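Local coordinates for protein putative uronate isomerase (Thermotoga maritima, PDB 4NAR) that is of unproven function but may interconvert the enantiomers of lactate or a related hydroxy acid, at residues Gly328-Asp333 with Gly367-Glu372; Phe179-Val184 with Asn348-Val353; Tyr4-Pro9 with Pro233-Ile238. All blocks are in the same frame, centred on the assembly; numbering follows the deposited sequence.

Interaction 1 (Gly328-Asp333 with Gly367-Glu372); sequences GYHCKD and GKEEFE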
loop_
_atom_site.group_PDB
_atom_site.type_symbol
_atom_site.label_atom_id
_atom_site.label_comp_id
_atom_site.label_asym_id
_atom_site.label_seq_id
_atom_site.Cartn_x
_atom_site.Cartn_y
_atom_site.Cartn_z
ATOM N N GLY A 328 -1.467 20.341 6.679
ATOM C CA GLY A 328 -2.570 20.411 5.728
ATOM C C GLY A 328 -2.146 20.013 4.315
ATOM O O GLY A 328 -0.970 19.675 4.050
ATOM N N TYR A 329 -3.095 20.070 3.384
ATOM C CA TYR A 329 -2.858 19.520 2.051
ATOM C C TYR A 329 -2.443 20.572 1.030
ATOM O O TYR A 329 -3.198 21.494 0.726
ATOM C CB TYR A 329 -4.088 18.744 1.591
ATOM C CG TYR A 329 -4.307 17.458 2.371
ATOM C CD1 TYR A 329 -3.760 16.251 1.924
ATOM C CD2 TYR A 329 -5.052 17.447 3.545
ATOM C CE1 TYR A 329 -3.955 15.061 2.630
ATOM C CE2 TYR A 329 -5.262 16.266 4.252
ATOM C CZ TYR A 329 -4.706 15.071 3.787
ATOM O OH TYR A 329 -4.890 13.886 4.478
ATOM N N HIS A 330 -1.241 20.408 0.483
ATOM C CA HIS A 330 -0.637 21.415 -0.378
ATOM C C HIS A 330 0.214 20.785 -1.475
ATOM O O HIS A 330 0.502 19.584 -1.431
ATOM C CB HIS A 330 0.268 22.324 0.453
ATOM C CG HIS A 330 -0.436 23.032 1.572
ATOM N ND1 HIS A 330 -0.974 24.290 1.429
ATOM C CD2 HIS A 330 -0.670 22.659 2.859
ATOM C CE1 HIS A 330 -1.514 24.670 2.580
ATOM N NE2 HIS A 330 -1.347 23.698 3.457
ATOM N N CYS A 331 0.626 21.610 -2.442
ATOM C CA CYS A 331 1.429 21.159 -3.574
ATOM C C CYS A 331 2.879 20.956 -3.144
ATOM O O CYS A 331 3.286 21.370 -2.042
ATOM C CB CYS A 331 1.360 22.171 -4.734
ATOM S SG CYS A 331 2.202 23.778 -4.408
ATOM N N LYS A 332 3.655 20.334 -4.031
ATOM C CA LYS A 332 5.025 19.956 -3.721
ATOM C C LYS A 332 5.898 21.141 -3.341
ATOM O O LYS A 332 6.681 21.050 -2.389
ATOM C CB LYS A 332 5.664 19.206 -4.889
ATOM C CG LYS A 332 6.872 18.376 -4.472
ATOM C CD LYS A 332 7.844 18.195 -5.620
ATOM C CE LYS A 332 7.162 17.599 -6.827
ATOM N NZ LYS A 332 8.142 16.917 -7.733
ATOM N N ASP A 333 5.771 22.243 -4.075
ATOM C CA ASP A 333 6.626 23.405 -3.830
ATOM C C ASP A 333 6.314 24.115 -2.516
ATOM O O ASP A 333 7.218 24.641 -1.865
ATOM C CB ASP A 333 6.631 24.377 -5.018
ATOM C CG ASP A 333 7.491 23.876 -6.175
ATOM O OD1 ASP A 333 8.307 22.939 -5.976
ATOM O OD2 ASP A 333 7.348 24.423 -7.291
ATOM N N GLY A 367 3.471 33.435 -1.490
ATOM C CA GLY A 367 3.004 32.267 -0.758
ATOM C C GLY A 367 1.741 31.617 -1.319
ATOM O O GLY A 367 1.305 30.575 -0.826
ATOM N N LYS A 368 1.161 32.224 -2.351
ATOM C CA LYS A 368 -0.100 31.762 -2.915
ATOM C C LYS A 368 0.018 30.453 -3.710
ATOM O O LYS A 368 1.003 30.219 -4.424
ATOM C CB LYS A 368 -0.717 32.868 -3.771
ATOM C CG LYS A 368 -0.991 34.149 -2.984
ATOM C CD LYS A 368 -1.404 35.316 -3.885
ATOM C CE LYS A 368 -1.744 36.538 -3.033
ATOM N NZ LYS A 368 -1.170 37.809 -3.588
ATOM N N GLU A 369 -0.996 29.601 -3.572
ATOM C CA GLU A 369 -1.058 28.335 -4.300
ATOM C C GLU A 369 -2.221 28.319 -5.299
ATOM O O GLU A 369 -3.321 28.800 -5.001
ATOM C CB GLU A 369 -1.217 27.161 -3.324
ATOM C CG GLU A 369 0.059 26.721 -2.608
ATOM C CD GLU A 369 -0.164 25.532 -1.659
ATOM O OE1 GLU A 369 0.238 24.383 -2.000
ATOM O OE2 GLU A 369 -0.736 25.749 -0.561
ATOM N N GLU A 370 -1.965 27.761 -6.477
ATOM C CA GLU A 370 -3.004 27.455 -7.447
ATOM C C GLU A 370 -2.875 25.966 -7.698
ATOM O O GLU A 370 -1.763 25.437 -7.653
ATOM C CB GLU A 370 -2.786 28.225 -8.754
ATOM C CG GLU A 370 -2.811 29.752 -8.607
ATOM C CD GLU A 370 -2.758 30.463 -9.961
ATOM O OE1 GLU A 370 -2.837 29.768 -11.002
ATOM O OE2 GLU A 370 -2.639 31.710 -9.986
ATOM N N PHE A 371 -3.992 25.288 -7.961
ATOM C CA PHE A 371 -3.977 23.829 -8.093
ATOM C C PHE A 371 -4.587 23.367 -9.404
ATOM O O PHE A 371 -5.553 23.963 -9.887
ATOM C CB PHE A 371 -4.722 23.171 -6.922
ATOM C CG PHE A 371 -4.056 23.377 -5.588
ATOM C CD1 PHE A 371 -4.499 24.366 -4.711
ATOM C CD2 PHE A 371 -2.966 22.596 -5.213
ATOM C CE1 PHE A 371 -3.869 24.563 -3.470
ATOM C CE2 PHE A 371 -2.322 22.790 -3.973
ATOM C CZ PHE A 371 -2.777 23.772 -3.103
ATOM N N GLU A 372 -4.045 22.288 -9.960
ATOM C CA GLU A 372 -4.585 21.729 -11.190
ATOM C C GLU A 372 -6.019 21.201 -11.030
ATOM O O GLU A 372 -6.826 21.306 -11.957
ATOM C CB GLU A 372 -3.662 20.645 -11.739
ATOM C CG GLU A 372 -2.591 21.183 -12.696
ATOM C CD GLU A 372 -3.145 21.461 -14.090
ATOM O OE1 GLU A 372 -4.074 20.733 -14.521
ATOM O OE2 GLU A 372 -2.651 22.400 -14.755
#
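Glu369 reaches from the strand 369-371 to His330 and Cys331, just ahead of helix 332-341. Its CG is anti to its own carbonyl carbon (chi1 -78°), and the chain runs extended beyond that point. Both carboxylate oxygens are used. OE1 accepts the backbone N of Cys331 at 2.8 Å, a nearly straight bond that arrives almost along the C-O axis. OE2 accepts His330 ND1 in a bond that is close to straight, 170° at the hydrogen. It is modelled very short, 2.5 Å from ND1 to OE2, and the exact length is doubtful. The carboxylate lies at the edge of the imidazole, near its plane, and the two planes are 16° apart. Two bonds at two different oxygens should fix the rotation of the carboxylate.

Cys331 is also approached through its side chain. Its SG lies 3.2 Å from Glu369 OE1. Phe371, two residues further along the strand, presents a ring edge. Its CE2 is 3.5 Å from Cys331 N and 3.8 Å from Cys331 CB, with the backbone N near the ring plane. Arg357 adds a cation-pi contact to this ring, and Tyr334 stacks on His330.

Strand 369-371 pairs antiparallel with strand 360-362, and Phe362 of that partner also touches Cys331 and Glu369. Cys331 holds the N-cap position of helix 332-341, where its side chain caps a backbone N of the first turn. The arrangement is a helix N-terminus met by a hairpin strand, with one carboxylate bridging a histidine and the N-cap backbone.

Interaction 2 (Phe179-Val184 with Asn348-Val353); sequences FHWAAV and NVAAHV. With SO4 (sulfate ion), chain B.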
loop_
_atom_site.group_PDB
_atom_site.type_symbol
_atom_site.label_atom_id
_atom_site.label_comp_id
_atom_site.label_asym_id
_atom_site.label_seq_id
_atom_site.Cartn_x
_atom_site.Cartn_y
_atom_site.Cartn_z
ATOM N N PHE A 179 11.796 6.172 1.365
ATOM C CA PHE A 179 11.251 5.782 0.067
ATOM C C PHE A 179 10.038 6.628 -0.325
ATOM O O PHE A 179 9.867 6.966 -1.498
ATOM C CB PHE A 179 11.021 4.260 -0.073
ATOM C CG PHE A 179 9.672 3.765 0.403
ATOM C CD1 PHE A 179 8.503 4.030 -0.314
ATOM C CD2 PHE A 179 9.587 2.948 1.526
ATOM C CE1 PHE A 179 7.272 3.544 0.111
ATOM C CE2 PHE A 179 8.355 2.446 1.953
ATOM C CZ PHE A 179 7.196 2.746 1.243
ATOM N N HIS A 180 9.209 6.974 0.656
ATOM C CA HIS A 180 8.058 7.831 0.381
ATOM C C HIS A 180 8.499 9.191 -0.175
ATOM O O HIS A 180 7.903 9.705 -1.127
ATOM C CB HIS A 180 7.186 8.003 1.626
ATOM C CG HIS A 180 6.215 6.885 1.839
ATOM N ND1 HIS A 180 5.161 6.638 0.981
ATOM C CD2 HIS A 180 6.129 5.950 2.819
ATOM C CE1 HIS A 180 4.472 5.597 1.417
ATOM N NE2 HIS A 180 5.039 5.162 2.533
ATOM N N TRP A 181 9.556 9.759 0.403
ATOM C CA TRP A 181 10.045 11.048 -0.056
ATOM C C TRP A 181 10.709 10.950 -1.429
ATOM O O TRP A 181 10.514 11.821 -2.280
ATOM C CB TRP A 181 11.014 11.651 0.964
ATOM C CG TRP A 181 11.355 13.083 0.667
ATOM C CD1 TRP A 181 12.587 13.581 0.323
ATOM C CD2 TRP A 181 10.454 14.199 0.657
ATOM N NE1 TRP A 181 12.504 14.939 0.110
ATOM C CE2 TRP A 181 11.198 15.349 0.308
ATOM C CE3 TRP A 181 9.082 14.349 0.927
ATOM C CZ2 TRP A 181 10.631 16.625 0.209
ATOM C CZ3 TRP A 181 8.509 15.624 0.826
ATOM C CH2 TRP A 181 9.286 16.741 0.473
ATOM N N ALA A 182 11.513 9.903 -1.628
ATOM C CA ALA A 182 12.126 9.625 -2.926
ATOM C C ALA A 182 11.036 9.551 -3.995
ATOM O O ALA A 182 11.165 10.142 -5.076
ATOM C CB ALA A 182 12.914 8.306 -2.878
ATOM N N ALA A 183 9.956 8.842 -3.672
ATOM C CA ALA A 183 8.855 8.639 -4.610
ATOM C C ALA A 183 8.159 9.944 -4.956
ATOM O O ALA A 183 7.858 10.209 -6.121
ATOM C CB ALA A 183 7.842 7.629 -4.039
ATOM N N VAL A 184 7.878 10.754 -3.946
ATOM C CA VAL A 184 7.113 11.973 -4.181
ATOM C C VAL A 184 7.901 13.033 -4.984
ATOM O O VAL A 184 7.304 13.867 -5.687
ATOM C CB VAL A 184 6.514 12.559 -2.877
ATOM C CG1 VAL A 184 7.544 13.454 -2.161
ATOM C CG2 VAL A 184 5.199 13.326 -3.187
ATOM N N ASN A 348 7.009 11.237 5.618
ATOM C CA ASN A 348 5.951 10.333 5.175
ATOM C C ASN A 348 4.636 11.125 5.080
ATOM O O ASN A 348 3.986 11.152 4.024
ATOM C CB ASN A 348 5.829 9.129 6.135
ATOM C CG ASN A 348 5.018 7.958 5.545
ATOM O OD1 ASN A 348 4.311 8.091 4.527
ATOM N ND2 ASN A 348 5.113 6.803 6.202
ATOM N N VAL A 349 4.263 11.779 6.178
ATOM C CA VAL A 349 3.165 12.748 6.173
ATOM C C VAL A 349 3.338 13.821 5.079
ATOM O O VAL A 349 2.380 14.156 4.361
ATOM C CB VAL A 349 3.035 13.450 7.543
ATOM C CG1 VAL A 349 1.990 14.579 7.486
ATOM C CG2 VAL A 349 2.698 12.434 8.633
ATOM N N ALA A 350 4.554 14.356 4.955
ATOM C CA ALA A 350 4.823 15.354 3.925
ATOM C C ALA A 350 4.509 14.788 2.541
ATOM O O ALA A 350 3.829 15.433 1.726
ATOM C CB ALA A 350 6.283 15.840 3.993
ATOM N N ALA A 351 4.999 13.579 2.272
ATOM C CA ALA A 351 4.757 12.955 0.971
ATOM C C ALA A 351 3.252 12.704 0.754
ATOM O O ALA A 351 2.718 12.938 -0.342
ATOM C CB ALA A 351 5.574 11.648 0.832
ATOM N N HIS A 352 2.576 12.241 1.806
ATOM C CA HIS A 352 1.148 11.911 1.739
ATOM C C HIS A 352 0.300 13.102 1.277
ATOM O O HIS A 352 -0.526 13.004 0.359
ATOM C CB HIS A 352 0.662 11.472 3.116
ATOM C CG HIS A 352 -0.825 11.594 3.301
ATOM N ND1 HIS A 352 -1.724 10.736 2.712
ATOM C CD2 HIS A 352 -1.556 12.470 4.037
ATOM C CE1 HIS A 352 -2.959 11.078 3.070
ATOM N NE2 HIS A 352 -2.881 12.125 3.864
ATOM N N VAL A 353 0.524 14.223 1.950
ATOM C CA VAL A 353 -0.159 15.477 1.678
ATOM C C VAL A 353 0.001 15.933 0.201
ATOM O O VAL A 353 -0.974 16.264 -0.462
ATOM C CB VAL A 353 0.312 16.523 2.735
ATOM C CG1 VAL A 353 0.605 17.865 2.114
ATOM C CG2 VAL A 353 -0.687 16.586 3.898
HETATM S S SO4 B . 2.508 3.402 4.864
HETATM O O1 SO4 B . 3.644 3.163 3.957
HETATM O O2 SO4 B . 2.218 2.166 5.608
HETATM O O3 SO4 B . 2.846 4.498 5.783
HETATM O O4 SO4 B . 1.321 3.789 4.072
#
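His180, Trp181 and Val184 of helix 173-186 pack on Asn348, Ala350 and Ala351 of helix 347-357 in a buried helix-helix contact beside a bound sulfate ion. The two short segments run in roughly the same direction, at 31° to each other, and their axes approach to 8.5 Å. Small residues allow this closeness. The CB of Ala351 sits 3.6 Å from the backbone O of His180 and 3.9 Å from the CB of Val184. Val184 CG2 rests near the Ala351 carbonyl. On another flank, Trp181 CZ3 lies 3.9 Å from Ala350 CB, and the polar end of the indole, NE1, bonds to Asp125.

Polar groups take over at His180. Its ring lies between two neighbours. Phe179 CE1 is over the centre of one face, and Asn348 OD1 is over the opposite face, offset toward the rim and 3.3 Å from His180 CD2. Ring and amide planes are 24° apart. Asn348 CG is anti to its backbone N (chi1 -164°), which places CG on the side of the histidine.

Both side chains end at the sulfate. His180 NE2 donates to O1 of the ion at 2.8 Å, with O1 near the ring plane. Asn348 ND2 donates to O3 at a longer 3.3 Å. Thr72 and Trp283 also bind this ion, which probably came from the crystallisation liquor. The site is consistent with an anion-binding pocket.

Around the pair, helix 332-341 packs on Trp181 and Ala350 through Leu339, helix 198-213 touches Phe179 and Ala182, and helix 318-327 lies against Val349.

Interaction 3 (Tyr4-Pro9 with Pro233-Ile238); sequences YLEGDP and PRALYI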
loop_
_atom_site.group_PDB
_atom_site.type_symbol
_atom_site.label_atom_id
_atom_site.label_comp_id
_atom_site.label_asym_id
_atom_site.label_seq_id
_atom_site.Cartn_x
_atom_site.Cartn_y
_atom_site.Cartn_z
ATOM N N TYR A 4 3.461 -20.615 -9.894
ATOM C CA TYR A 4 3.077 -19.653 -10.933
ATOM C C TYR A 4 1.764 -20.050 -11.655
ATOM O O TYR A 4 1.778 -20.448 -12.835
ATOM C CB TYR A 4 4.232 -19.449 -11.937
ATOM C CG TYR A 4 5.360 -18.536 -11.455
ATOM C CD1 TYR A 4 5.637 -17.334 -12.109
ATOM C CD2 TYR A 4 6.155 -18.873 -10.359
ATOM C CE1 TYR A 4 6.677 -16.485 -11.677
ATOM C CE2 TYR A 4 7.204 -18.029 -9.922
ATOM C CZ TYR A 4 7.459 -16.837 -10.586
ATOM O OH TYR A 4 8.492 -16.004 -10.169
ATOM N N LEU A 5 0.639 -19.920 -10.944
ATOM C CA LEU A 5 -0.680 -20.325 -11.446
ATOM C C LEU A 5 -1.488 -19.165 -12.037
ATOM O O LEU A 5 -1.360 -18.020 -11.590
ATOM C CB LEU A 5 -1.471 -20.931 -10.297
ATOM C CG LEU A 5 -0.578 -21.860 -9.476
ATOM C CD1 LEU A 5 -0.561 -21.423 -8.011
ATOM C CD2 LEU A 5 -1.030 -23.316 -9.625
ATOM N N GLU A 6 -2.338 -19.464 -13.018
ATOM C CA GLU A 6 -3.163 -18.445 -13.675
ATOM C C GLU A 6 -4.554 -19.001 -14.072
ATOM O O GLU A 6 -4.695 -20.178 -14.404
ATOM C CB GLU A 6 -2.428 -17.864 -14.900
ATOM C CG GLU A 6 -1.270 -16.912 -14.563
ATOM C CD GLU A 6 -0.291 -16.697 -15.725
ATOM O OE1 GLU A 6 -0.329 -17.491 -16.695
ATOM O OE2 GLU A 6 0.517 -15.734 -15.668
ATOM N N GLY A 7 -5.573 -18.148 -14.028
ATOM C CA GLY A 7 -6.917 -18.508 -14.456
ATOM C C GLY A 7 -7.796 -17.266 -14.583
ATOM O O GLY A 7 -7.403 -16.139 -14.202
ATOM N N ASP A 8 -8.983 -17.461 -15.145
ATOM C CA ASP A 8 -9.991 -16.410 -15.193
ATOM C C ASP A 8 -11.339 -17.108 -15.087
ATOM O O ASP A 8 -11.931 -17.477 -16.104
ATOM C CB ASP A 8 -9.872 -15.599 -16.487
ATOM C CG ASP A 8 -10.756 -14.334 -16.495
ATOM O OD1 ASP A 8 -11.485 -14.046 -15.502
ATOM O OD2 ASP A 8 -10.700 -13.602 -17.517
ATOM N N PRO A 9 -11.802 -17.344 -13.845
ATOM C CA PRO A 9 -11.022 -17.000 -12.642
ATOM C C PRO A 9 -10.024 -18.098 -12.239
ATOM O O PRO A 9 -10.200 -19.260 -12.630
ATOM C CB PRO A 9 -12.097 -16.852 -11.563
ATOM C CG PRO A 9 -13.187 -17.837 -11.999
ATOM C CD PRO A 9 -13.167 -17.813 -13.522
ATOM N N PRO A 233 -9.884 -13.780 -8.338
ATOM C CA PRO A 233 -8.466 -14.167 -8.388
ATOM C C PRO A 233 -8.052 -14.416 -9.840
ATOM O O PRO A 233 -8.840 -14.969 -10.617
ATOM C CB PRO A 233 -8.424 -15.482 -7.600
ATOM C CG PRO A 233 -9.624 -15.438 -6.703
ATOM C CD PRO A 233 -10.686 -14.667 -7.476
ATOM N N ARG A 234 -6.838 -14.020 -10.209
ATOM C CA ARG A 234 -6.394 -14.153 -11.590
ATOM C C ARG A 234 -5.024 -14.827 -11.708
ATOM O O ARG A 234 -4.702 -15.419 -12.745
ATOM C CB ARG A 234 -6.367 -12.775 -12.242
ATOM C CG ARG A 234 -7.762 -12.137 -12.371
ATOM C CD ARG A 234 -8.686 -12.932 -13.346
ATOM N NE ARG A 234 -7.954 -13.282 -14.564
ATOM C CZ ARG A 234 -7.856 -12.488 -15.628
ATOM N NH1 ARG A 234 -8.479 -11.314 -15.635
ATOM N NH2 ARG A 234 -7.144 -12.864 -16.690
ATOM N N ALA A 235 -4.213 -14.724 -10.653
ATOM C CA ALA A 235 -2.894 -15.360 -10.641
ATOM C C ALA A 235 -2.298 -15.419 -9.246
ATOM O O ALA A 235 -2.513 -14.522 -8.427
ATOM C CB ALA A 235 -1.923 -14.639 -11.576
ATOM N N LEU A 236 -1.534 -16.479 -9.002
ATOM C CA LEU A 236 -0.768 -16.639 -7.778
ATOM C C LEU A 236 0.641 -17.056 -8.196
ATOM O O LEU A 236 0.859 -18.201 -8.618
ATOM C CB LEU A 236 -1.401 -17.722 -6.890
ATOM C CG LEU A 236 -1.358 -17.553 -5.362
ATOM C CD1 LEU A 236 -1.177 -18.909 -4.653
ATOM C CD2 LEU A 236 -0.296 -16.550 -4.897
ATOM N N TYR A 237 1.593 -16.130 -8.123
ATOM C CA TYR A 237 2.958 -16.438 -8.528
ATOM C C TYR A 237 3.782 -16.825 -7.300
ATOM O O TYR A 237 4.095 -15.977 -6.447
ATOM C CB TYR A 237 3.576 -15.257 -9.276
ATOM C CG TYR A 237 2.844 -14.930 -10.554
ATOM C CD1 TYR A 237 2.413 -15.942 -11.408
ATOM C CD2 TYR A 237 2.565 -13.613 -10.909
ATOM C CE1 TYR A 237 1.731 -15.654 -12.590
ATOM C CE2 TYR A 237 1.881 -13.313 -12.082
ATOM C CZ TYR A 237 1.468 -14.341 -12.925
ATOM O OH TYR A 237 0.791 -14.062 -14.102
ATOM N N ILE A 238 4.125 -18.108 -7.205
ATOM C CA ILE A 238 4.832 -18.631 -6.044
ATOM C C ILE A 238 6.316 -18.780 -6.362
ATOM O O ILE A 238 6.674 -19.378 -7.373
ATOM C CB ILE A 238 4.260 -20.001 -5.625
ATOM C CG1 ILE A 238 2.735 -19.905 -5.447
ATOM C CG2 ILE A 238 4.962 -20.516 -4.363
ATOM C CD1 ILE A 238 2.078 -21.142 -4.822
#
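Residues Tyr4-Gly7 run antiparallel to Arg234-Tyr237, and the two segments point 172° apart. Strand 5-6 is the edge strand of a mixed beta sheet, next to strand 231-240. Leu5 and Leu236 form a hydrogen-bonded pair: Leu5 N binds Leu236 O at 2.9 Å, and Leu236 N binds Leu5 O in return. Glu6 and Ala235 are the non-hydrogen-bonded pair that follows. Gly7 N then donates to Arg234 O. On its other side, strand 231-240 has a classic beta bulge, where Arg234 and Ala235 both face Val224.

Leu5 and Leu236 share one face of the sheet and lie side by side. Leu5 CD1 is 4.0 Å from Leu236 CB and also meets Ile238 CD1.

The opposite face carries Glu6 and Ala235, with Glu6 CG lying against Ala235 CB. From there the extended Glu6 chain reaches the phenol of Tyr237. Tyr237 OH donates to Glu6 OE2; the modelled length, 2.3 Å, is doubtful. The carboxylate plane is turned 71° from the ring. The side chains of Tyr4 and Tyr237 cross at about a right angle, but their rings form an oblique pair, neither stacked nor edge-to-face. Tyr237 CB makes a CH-pi contact over one face of the Tyr4 ring, 4.1 Å from its centroid. Ile238 O lies at the edge of this ring, while Tyr4 OH bonds to Asp239.

Arg234 bends at chi2 and chi3, and its guanidinium comes back to the edge strand. NH1 has a salt bridge to Glu226. The Asp8 carboxylate stacks on one face, its plane 6° from the guanidinium. Asp8 OD2 makes a long salt bridge to Arg234 NH1, 3.7 Å, from well out of the guanidinium plane. At the edge, Arg234 NE donates to a lone pair of Gly7 O, 2.9 Å away.

Interactions 1 and 2 are neighbours, with centres 15 Å apart. Helices 332-341 and 347-357 follow each other in the chain, and Tyr329 OH is probably hydrogen-bonded to His352 NE2 at 2.7 Å. Val353 packs on Gly328 O, His330 N and the Tyr329 ring. The N-cap region of interaction 1 thus backs onto the helix that helps hold the sulfate. Interaction 3 lies across the chain's centre, about 42 Å from interaction 1 and 32 Å from interaction 2, centre to centre. It closes before interaction 1 opens, but its segments alternate with those of interaction 2. Both interactions 2 and 3 join distant parts of the sequence, interaction 3 within the seven-stranded sheet, interaction 2 between helices.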